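Local atomic coordinates of MaoC-like dehydratase (Rhodospirillum rubrum, PDB entry 3EXZ), a protein that probably catalyses the reversible hydration of enoyl thioesters to 3-hydroxyacyl thioesters, as a hot-dog-fold lyase of the MaoC family. Residues 2-5 with 6-9; 27-30 with 31-35; 64-67 with 68-72; 91-94 with 95-98. All coordinates share one frame; numbering follows the deposited sequence.

Contact 1. Residues 2-5 with 6-9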
loop_
_atom_site.group_PDB
_atom_site.type_symbol
_atom_site.label_atom_id
_atom_site.label_comp_id
_atom_site.label_asym_id
_atom_site.label_seq_id
_atom_site.Cartn_x
_atom_site.Cartn_y
_atom_site.Cartn_z
ATOM N N GLY A 2 -10.382 -13.462 18.384
ATOM C CA GLY A 2 -10.216 -12.127 19.018
ATOM C C GLY A 2 -9.012 -12.073 19.934
ATOM O O GLY A 2 -9.132 -12.223 21.150
ATOM N N LEU A 3 -7.844 -11.866 19.345
ATOM C CA LEU A 3 -6.609 -11.782 20.106
ATOM C C LEU A 3 -6.306 -10.377 20.623
ATOM O O LEU A 3 -6.628 -9.376 19.973
ATOM C CB LEU A 3 -5.434 -12.242 19.232
ATOM C CG LEU A 3 -5.155 -13.754 19.189
ATOM C CD1 LEU A 3 -6.464 -14.527 19.144
ATOM C CD2 LEU A 3 -4.278 -14.093 17.994
ATOM N N PHE A 4 -5.729 -10.310 21.819
ATOM C CA PHE A 4 -5.279 -9.038 22.373
ATOM C C PHE A 4 -3.760 -9.197 22.572
ATOM O O PHE A 4 -3.195 -10.261 22.294
ATOM C CB PHE A 4 -5.947 -8.705 23.706
ATOM C CG PHE A 4 -7.430 -8.501 23.606
ATOM C CD1 PHE A 4 -7.968 -7.234 23.393
ATOM C CD2 PHE A 4 -8.297 -9.575 23.788
ATOM C CE1 PHE A 4 -9.352 -7.041 23.361
ATOM C CE2 PHE A 4 -9.681 -9.393 23.758
ATOM C CZ PHE A 4 -10.206 -8.122 23.552
ATOM N N LEU A 5 -3.107 -8.140 23.045
ATOM C CA LEU A 5 -1.661 -8.129 23.265
ATOM C C LEU A 5 -1.147 -9.343 24.051
ATOM O O LEU A 5 -0.118 -9.925 23.706
ATOM C CB LEU A 5 -1.262 -6.851 24.016
ATOM C CG LEU A 5 0.087 -6.176 23.717
ATOM C CD1 LEU A 5 0.465 -5.261 24.884
ATOM C CD2 LEU A 5 1.162 -7.223 23.485
ATOM N N GLU A 6 -1.868 -9.724 25.102
ATOM C CA GLU A 6 -1.457 -10.848 25.940
ATOM C C GLU A 6 -1.368 -12.168 25.202
ATOM O O GLU A 6 -0.578 -13.037 25.569
ATOM C CB GLU A 6 -2.420 -11.031 27.131
ATOM C CG GLU A 6 -2.463 -9.871 28.124
ATOM C CD GLU A 6 -3.460 -8.785 27.742
ATOM O OE1 GLU A 6 -3.863 -8.728 26.560
ATOM O OE2 GLU A 6 -3.845 -7.988 28.628
ATOM N N ASP A 7 -2.160 -12.316 24.151
ATOM C CA ASP A 7 -2.199 -13.566 23.401
ATOM C C ASP A 7 -1.097 -13.728 22.369
ATOM O O ASP A 7 -0.928 -14.806 21.801
ATOM C CB ASP A 7 -3.551 -13.685 22.686
ATOM C CG ASP A 7 -4.736 -13.576 23.633
ATOM O OD1 ASP A 7 -4.934 -14.513 24.440
ATOM O OD2 ASP A 7 -5.463 -12.557 23.571
ATOM N N LEU A 8 -0.334 -12.671 22.145
ATOM C CA LEU A 8 0.706 -12.694 21.131
ATOM C C LEU A 8 2.103 -13.013 21.632
ATOM O O LEU A 8 2.463 -12.645 22.746
ATOM C CB LEU A 8 0.738 -11.329 20.424
ATOM C CG LEU A 8 -0.558 -10.832 19.759
ATOM C CD1 LEU A 8 -0.365 -9.431 19.174
ATOM C CD2 LEU A 8 -0.966 -11.810 18.677
ATOM N N ALA A 9 2.879 -13.714 20.814
ATOM C CA ALA A 9 4.270 -14.002 21.155
ATOM C C ALA A 9 5.137 -14.063 19.898
ATOM O O ALA A 9 4.695 -14.532 18.849
ATOM C CB ALA A 9 4.407 -15.319 21.929
#
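A short 3-10 turn covering residues 5-7 interrupts the N-terminal loop ahead of strand 13-20, and Phe4 and Asp7 clasp each other across its start. The carboxylate of Asp7 reaches back to the backbone: OD2 accepts from Phe4 N at 2.9 Å, almost straight at 171°, through its anti lone pair, the one facing away from OD1. With CG beside its own backbone N (chi1 -56°), Asp7 is bent back along the chain far enough to make this bond. In return Asp7 N donates to Phe4 O at 3.0 Å, and one residue on, Leu8 N bonds to Leu5 O at 3.2 Å. Asp7 OD2 also carries a salt bridge to Arg145, so this one oxygen serves the turn and the C-terminal tail together.

The Phe4 ring lies alongside the Asp7 carboxylate, pointing the same way, with the planes 42° apart and OD2 near the ring edge. Glu6 folds back at chi2, bringing OE1 within 3.5 Å of Phe4 CB, while its carboxylate is held by Arg144 and by the backbone N of Arg145. The remaining contacts are apolar: Leu3 CG rests 3.8 Å from Asp7 CB, and Leu3 CD2 meets Leu8 CD2 at 4.1 Å. Leu5 and Leu8 go on to Val142 of strand 132-143, fixing the turn to the sheet. This one-turn 3-10 segment, whose third residue, Asp7, bonds through its carboxylate to the N-H of Phe4 just before the turn, resembles a capping box in that bond alone; the reciprocal side-chain bond is absent.

Contact 2. Residues 27-30 with 31-35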
loop_
_atom_site.group_PDB
_atom_site.type_symbol
_atom_site.label_atom_id
_atom_site.label_comp_id
_atom_site.label_asym_id
_atom_site.label_seq_id
_atom_site.Cartn_x
_atom_site.Cartn_y
_atom_site.Cartn_z
ATOM N N LYS A 27 -8.521 -5.067 -13.713
ATOM C CA LYS A 27 -8.835 -3.881 -14.527
ATOM C C LYS A 27 -9.743 -2.886 -13.806
ATOM O O LYS A 27 -9.566 -1.667 -13.927
ATOM C CB LYS A 27 -9.468 -4.321 -15.848
ATOM C CG LYS A 27 -8.574 -5.249 -16.649
ATOM C CD LYS A 27 -9.233 -5.688 -17.941
ATOM C CE LYS A 27 -8.290 -6.558 -18.752
ATOM N NZ LYS A 27 -8.974 -7.237 -19.884
ATOM N N ALA A 28 -10.723 -3.403 -13.071
ATOM C CA ALA A 28 -11.623 -2.550 -12.293
ATOM C C ALA A 28 -10.788 -1.758 -11.258
ATOM O O ALA A 28 -10.895 -0.534 -11.183
ATOM C CB ALA A 28 -12.695 -3.406 -11.587
ATOM N N PHE A 29 -9.960 -2.433 -10.461
ATOM C CA PHE A 29 -9.143 -1.697 -9.491
ATOM C C PHE A 29 -8.125 -0.765 -10.183
ATOM O O PHE A 29 -7.975 0.395 -9.804
ATOM C CB PHE A 29 -8.369 -2.639 -8.581
ATOM C CG PHE A 29 -7.608 -1.953 -7.478
ATOM C CD1 PHE A 29 -8.154 -1.839 -6.206
ATOM C CD2 PHE A 29 -6.361 -1.378 -7.730
ATOM C CE1 PHE A 29 -7.436 -1.222 -5.177
ATOM C CE2 PHE A 29 -5.641 -0.761 -6.709
ATOM C CZ PHE A 29 -6.188 -0.660 -5.438
ATOM N N ALA A 30 -7.429 -1.273 -11.197
ATOM C CA ALA A 30 -6.430 -0.471 -11.912
ATOM C C ALA A 30 -7.071 0.772 -12.538
ATOM O O ALA A 30 -6.566 1.886 -12.376
ATOM C CB ALA A 30 -5.741 -1.328 -12.978
ATOM N N GLY A 31 -8.183 0.568 -13.245
ATOM C CA GLY A 31 -8.905 1.670 -13.862
ATOM C C GLY A 31 -9.232 2.786 -12.882
ATOM O O GLY A 31 -9.294 3.961 -13.264
ATOM N N GLU A 32 -9.433 2.442 -11.615
ATOM C CA GLU A 32 -9.749 3.466 -10.631
ATOM C C GLU A 32 -8.534 4.038 -9.887
ATOM O O GLU A 32 -8.475 5.241 -9.657
ATOM C CB GLU A 32 -10.761 2.940 -9.592
ATOM C CG GLU A 32 -11.232 4.022 -8.612
ATOM C CD GLU A 32 -12.305 3.558 -7.641
ATOM O OE1 GLU A 32 -12.590 2.345 -7.594
ATOM O OE2 GLU A 32 -12.873 4.421 -6.930
ATOM N N PHE A 33 -7.553 3.204 -9.550
ATOM C CA PHE A 33 -6.408 3.671 -8.772
ATOM C C PHE A 33 -5.008 3.521 -9.370
ATOM O O PHE A 33 -4.063 4.118 -8.860
ATOM C CB PHE A 33 -6.423 2.972 -7.411
ATOM C CG PHE A 33 -7.661 3.200 -6.602
ATOM C CD1 PHE A 33 -8.564 2.164 -6.371
ATOM C CD2 PHE A 33 -7.923 4.453 -6.066
ATOM C CE1 PHE A 33 -9.708 2.374 -5.598
ATOM C CE2 PHE A 33 -9.057 4.676 -5.295
ATOM C CZ PHE A 33 -9.958 3.635 -5.063
ATOM N N ASP A 34 -4.852 2.734 -10.425
ATOM C CA ASP A 34 -3.543 2.543 -11.039
ATOM C C ASP A 34 -3.774 2.315 -12.530
ATOM O O ASP A 34 -3.484 1.231 -13.060
ATOM C CB ASP A 34 -2.843 1.319 -10.438
ATOM C CG ASP A 34 -1.323 1.381 -10.519
ATOM O OD1 ASP A 34 -0.785 2.135 -11.356
ATOM O OD2 ASP A 34 -0.663 0.671 -9.733
ATOM N N PRO A 35 -4.269 3.343 -13.240
ATOM C CA PRO A 35 -4.554 3.241 -14.665
ATOM C C PRO A 35 -3.354 3.262 -15.606
ATOM O O PRO A 35 -3.122 4.246 -16.300
ATOM C CB PRO A 35 -5.530 4.385 -14.902
ATOM C CG PRO A 35 -5.016 5.462 -13.987
ATOM C CD PRO A 35 -4.426 4.733 -12.771
#
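Phe29 sends CG anti to its backbone N (chi1 -175°), whereas Phe33, one turn later, keeps CG anti to its carbonyl carbon (chi1 -59°); four residues apart on one side of the helix, the two rings are turned against each other by these torsions. Phe33 CD1 comes down over one face of the Phe29 ring, offset toward the rim, 3.8 Å from Phe29 CE1. The centroids lie 5.1 Å apart with the planes at 50°, an oblique pair in which the two side chains cross at about a right angle. Phe33 CB also leans on Phe29 CE2 at 3.9 Å. On the Phe33 ring itself, Glu32 CG lies over the centre of one face.

This is the last turn of helix 23-33, where Phe33 N still bonds to Phe29 O at 2.9 Å and Gly31 N to Lys27 O at 2.7 Å. Asp34 then leaves helical geometry and hands its OD2 to Ser56. Together with His39, which touches it, Asp34 matches in spacing the Asp and His of the hydratase motif in MaoC relatives, so the turn probably borders the active site. Phe29 stacks on His59 and meets Phe29 of the second subunit, while Phe33 packs on Ala62 of that subunit. Cut back to an alanine, Phe29 would probably leave Phe33 CD1 without the ring face it rests on and His59 without its stacking partner.

Contact 3. Residues 64-67 with 68-72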
loop_
_atom_site.group_PDB
_atom_site.type_symbol
_atom_site.label_atom_id
_atom_site.label_comp_id
_atom_site.label_asym_id
_atom_site.label_seq_id
_atom_site.Cartn_x
_atom_site.Cartn_y
_atom_site.Cartn_z
ATOM N N THR A 64 -4.505 -7.920 0.362
ATOM C CA THR A 64 -3.796 -8.435 1.527
ATOM C C THR A 64 -4.449 -7.908 2.801
ATOM O O THR A 64 -4.659 -8.666 3.744
ATOM C CB THR A 64 -2.304 -8.046 1.500
ATOM O OG1 THR A 64 -1.651 -8.779 0.454
ATOM C CG2 THR A 64 -1.628 -8.372 2.837
HETATM N N MSE A 65 -4.796 -6.620 2.832
HETATM C CA MSE A 65 -5.429 -6.068 4.028
HETATM C C MSE A 65 -6.778 -6.744 4.289
HETATM O O MSE A 65 -7.081 -7.091 5.429
HETATM C CB MSE A 65 -5.617 -4.554 3.913
HETATM C CG MSE A 65 -6.153 -3.940 5.200
HETATM SE SE MSE A 65 -4.982 -4.287 6.724
HETATM C CE MSE A 65 -5.905 -5.746 7.585
ATOM N N ARG A 66 -7.584 -6.930 3.243
ATOM C CA ARG A 66 -8.879 -7.603 3.389
ATOM C C ARG A 66 -8.690 -8.998 4.009
ATOM O O ARG A 66 -9.381 -9.352 4.956
ATOM C CB ARG A 66 -9.578 -7.737 2.030
ATOM C CG ARG A 66 -10.795 -8.670 2.049
ATOM C CD ARG A 66 -11.475 -8.725 0.680
ATOM N NE ARG A 66 -12.727 -9.486 0.677
ATOM C CZ ARG A 66 -12.819 -10.814 0.603
ATOM N NH1 ARG A 66 -11.723 -11.563 0.536
ATOM N NH2 ARG A 66 -14.017 -11.396 0.590
ATOM N N LEU A 67 -7.762 -9.788 3.477
ATOM C CA LEU A 67 -7.501 -11.120 4.019
ATOM C C LEU A 67 -7.035 -11.054 5.466
ATOM O O LEU A 67 -7.401 -11.896 6.290
ATOM C CB LEU A 67 -6.426 -11.831 3.200
ATOM C CG LEU A 67 -6.813 -12.122 1.748
ATOM C CD1 LEU A 67 -5.659 -12.820 1.024
ATOM C CD2 LEU A 67 -8.075 -12.976 1.734
ATOM N N LEU A 68 -6.201 -10.066 5.767
ATOM C CA LEU A 68 -5.691 -9.886 7.114
ATOM C C LEU A 68 -6.842 -9.556 8.062
ATOM O O LEU A 68 -6.972 -10.141 9.144
ATOM C CB LEU A 68 -4.658 -8.746 7.131
ATOM C CG LEU A 68 -3.168 -9.054 7.428
ATOM C CD1 LEU A 68 -2.736 -10.355 6.771
ATOM C CD2 LEU A 68 -2.292 -7.888 6.970
ATOM N N VAL A 69 -7.690 -8.626 7.641
ATOM C CA VAL A 69 -8.793 -8.196 8.472
ATOM C C VAL A 69 -9.825 -9.278 8.705
ATOM O O VAL A 69 -10.260 -9.488 9.843
ATOM C CB VAL A 69 -9.479 -6.929 7.867
ATOM C CG1 VAL A 69 -10.854 -6.717 8.482
ATOM C CG2 VAL A 69 -8.614 -5.702 8.116
ATOM N N THR A 70 -10.188 -9.993 7.645
ATOM C CA THR A 70 -11.216 -11.008 7.772
ATOM C C THR A 70 -10.767 -12.380 8.254
ATOM O O THR A 70 -11.565 -13.119 8.826
ATOM C CB THR A 70 -12.049 -11.114 6.454
ATOM O OG1 THR A 70 -11.194 -11.440 5.352
ATOM C CG2 THR A 70 -12.759 -9.777 6.170
ATOM N N SER A 71 -9.497 -12.720 8.078
ATOM C CA SER A 71 -9.037 -14.025 8.541
ATOM C C SER A 71 -7.575 -14.155 8.953
ATOM O O SER A 71 -7.263 -14.881 9.898
ATOM C CB SER A 71 -9.324 -15.090 7.468
ATOM O OG SER A 71 -8.798 -14.722 6.194
ATOM N N GLY A 72 -6.692 -13.433 8.271
ATOM C CA GLY A 72 -5.268 -13.555 8.533
ATOM C C GLY A 72 -4.649 -13.073 9.832
ATOM O O GLY A 72 -3.734 -13.714 10.342
#
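Three donors converge on one carbonyl oxygen, Leu67 O, where the helix widens into a pi-type turn at residues 68-72. Gly72 N approaches at 2.6 Å, nearly straight at 172°, five residues along; Ser71 N comes in at 2.9 Å; and Ser71 OG adds a longer bond of 3.2 Å, lying in the carbonyl plane on a lone pair. This is the end of helix 57-72, the long helix that the sheet wraps in the hot-dog fold.

Ser71 reaches Leu67 O because OG stands between its own backbone N and carbonyl carbon (chi1 53°), and Ser71 OG also bonds to Ala17 N of strand 13-20. With an alanine here, Ala17 N would probably lose its partner and Leu67 O one of its three donors.

One residue earlier the pattern is simpler: Arg66 O takes Thr70 N at 2.9 Å. Further back the bonds are ordinary helical ones, such as Leu68 N to Thr64 O. Met65, a selenomethionine, bends at chi2 and chi3 toward Leu68, crossing it at about a right angle; the placing of its methyl against Val69 is doubtful. Met65 also packs on Trp58 of the second subunit, and Leu68 on Val100 and Thr102 of the sheet. As a second donor to Arg66 O, Thr70 OG1 comes in at 2.8 Å, from 39° above the carbonyl plane.

Contact 4. Residues 91-94 with 95-98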
loop_
_atom_site.group_PDB
_atom_site.type_symbol
_atom_site.label_atom_id
_atom_site.label_comp_id
_atom_site.label_asym_id
_atom_site.label_seq_id
_atom_site.Cartn_x
_atom_site.Cartn_y
_atom_site.Cartn_z
ATOM N N PRO A 91 5.089 -10.769 -9.710
ATOM C CA PRO A 91 3.840 -10.155 -10.166
ATOM C C PRO A 91 2.649 -10.985 -9.705
ATOM O O PRO A 91 2.785 -12.190 -9.483
ATOM C CB PRO A 91 3.954 -10.208 -11.692
ATOM C CG PRO A 91 5.421 -10.238 -11.956
ATOM C CD PRO A 91 5.965 -11.105 -10.848
ATOM N N THR A 92 1.496 -10.337 -9.541
ATOM C CA THR A 92 0.263 -11.050 -9.201
ATOM C C THR A 92 -0.462 -11.173 -10.541
ATOM O O THR A 92 -0.700 -10.183 -11.234
ATOM C CB THR A 92 -0.620 -10.295 -8.217
ATOM O OG1 THR A 92 0.048 -10.239 -6.953
ATOM C CG2 THR A 92 -1.966 -11.023 -8.046
ATOM N N ARG A 93 -0.838 -12.397 -10.880
ATOM C CA ARG A 93 -1.457 -12.735 -12.158
ATOM C C ARG A 93 -2.911 -13.114 -12.064
ATOM O O ARG A 93 -3.353 -13.594 -11.020
ATOM C CB ARG A 93 -0.732 -13.921 -12.765
ATOM C CG ARG A 93 0.785 -13.808 -12.896
ATOM C CD ARG A 93 1.152 -12.730 -13.895
ATOM N NE ARG A 93 2.589 -12.681 -14.158
ATOM C CZ ARG A 93 3.162 -11.839 -15.013
ATOM N NH1 ARG A 93 2.420 -10.970 -15.687
ATOM N NH2 ARG A 93 4.473 -11.878 -15.211
ATOM N N PRO A 94 -3.673 -12.942 -13.167
ATOM C CA PRO A 94 -5.096 -13.300 -13.216
ATOM C C PRO A 94 -5.105 -14.822 -13.011
ATOM O O PRO A 94 -4.239 -15.530 -13.554
ATOM C CB PRO A 94 -5.514 -12.938 -14.641
ATOM C CG PRO A 94 -4.533 -11.908 -15.072
ATOM C CD PRO A 94 -3.230 -12.299 -14.420
ATOM N N GLY A 95 -6.074 -15.326 -12.251
ATOM C CA GLY A 95 -6.188 -16.751 -11.977
ATOM C C GLY A 95 -5.442 -17.182 -10.722
ATOM O O GLY A 95 -5.582 -18.322 -10.273
ATOM N N ASP A 96 -4.678 -16.273 -10.127
ATOM C CA ASP A 96 -3.893 -16.606 -8.944
ATOM C C ASP A 96 -4.697 -16.761 -7.661
ATOM O O ASP A 96 -5.617 -15.989 -7.410
ATOM C CB ASP A 96 -2.794 -15.539 -8.723
ATOM C CG ASP A 96 -1.536 -15.771 -9.572
ATOM O OD1 ASP A 96 -1.525 -16.695 -10.413
ATOM O OD2 ASP A 96 -0.553 -15.011 -9.391
ATOM N N GLU A 97 -4.379 -17.790 -6.877
ATOM C CA GLU A 97 -5.029 -17.971 -5.584
ATOM C C GLU A 97 -4.070 -17.411 -4.537
ATOM O O GLU A 97 -2.962 -17.926 -4.347
ATOM C CB GLU A 97 -5.282 -19.440 -5.258
ATOM C CG GLU A 97 -6.450 -20.043 -6.008
ATOM C CD GLU A 97 -7.775 -19.889 -5.281
ATOM O OE1 GLU A 97 -7.810 -20.181 -4.069
ATOM O OE2 GLU A 97 -8.774 -19.485 -5.921
ATOM N N LEU A 98 -4.492 -16.351 -3.862
ATOM C CA LEU A 98 -3.668 -15.742 -2.838
ATOM C C LEU A 98 -4.169 -16.027 -1.427
ATOM O O LEU A 98 -5.377 -16.145 -1.176
ATOM C CB LEU A 98 -3.635 -14.211 -3.002
ATOM C CG LEU A 98 -3.316 -13.638 -4.392
ATOM C CD1 LEU A 98 -3.279 -12.114 -4.342
ATOM C CD2 LEU A 98 -1.982 -14.196 -4.883
HETATM O O HOH W 1 1.779 -14.399 -9.225
#
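Arg93 and Asp96 run side by side, pointing the same way, but their charged ends do not meet. The guanidinium and carboxylate planes stand 82° apart, and Arg93 NE is 6.2 Å from Asp96 OD2. What Asp96 grips is the backbone: Arg93 N donates to Asp96 OD2 at 3.0 Å, with a fairly straight angle of 161°, arriving from above the carboxylate plane. The Asp96 side chain stays close to the turn because CG lies beside its own backbone N, and OD2 comes within 3.6 Å of Arg93 CB. Asp96 N closes the loop in the opposite sense, donating to Arg93 O at 3.1 Å, so the two residues are joined by a bond each way.

Arg93, bent at chi2, takes its guanidinium over Pro91, whose CB sits 3.6 Å above one face of the group, offset toward the rim. The group then gives NH2 to Phe50 O and NH1 to Leu53 O, which ties this loop to the one carrying those residues. Thr92 CG2 meets Leu98 CD1 at 4.1 Å, the two side chains crossing obliquely, and both rest on Val133 of strand 132-143; Thr92 OG1 bonds to Thr60 OG1 of the long helix. Gly95, with a positive phi of 91°, takes the third place of the turn. Pro94 before glycine, between an i carbonyl and an i+3 N-H, is the classic type II beta turn, here leading into strand 97-109.

In the fold
Contact 1, with no buried residue, is a surface turn at the N-terminal end of the chain, about 36 Å from contact 2 and 31 Å from contact 4 between centres, both across the chain's middle. The others are partly buried, and contact 3 is the most central, on the long helix inside the sheet; it touches contact 4, where Leu67 CD1 packs on Leu98 O at 4.0 Å. Contacts 2 and 3 both end helices and both face the second subunit, but contact 2 relies on aromatic packing, contact 3 on crowded carbonyls. Contacts 1 and 4 are loop turns, touched by no other chain, in which an aspartate carboxylate grips a backbone N-H three residues back.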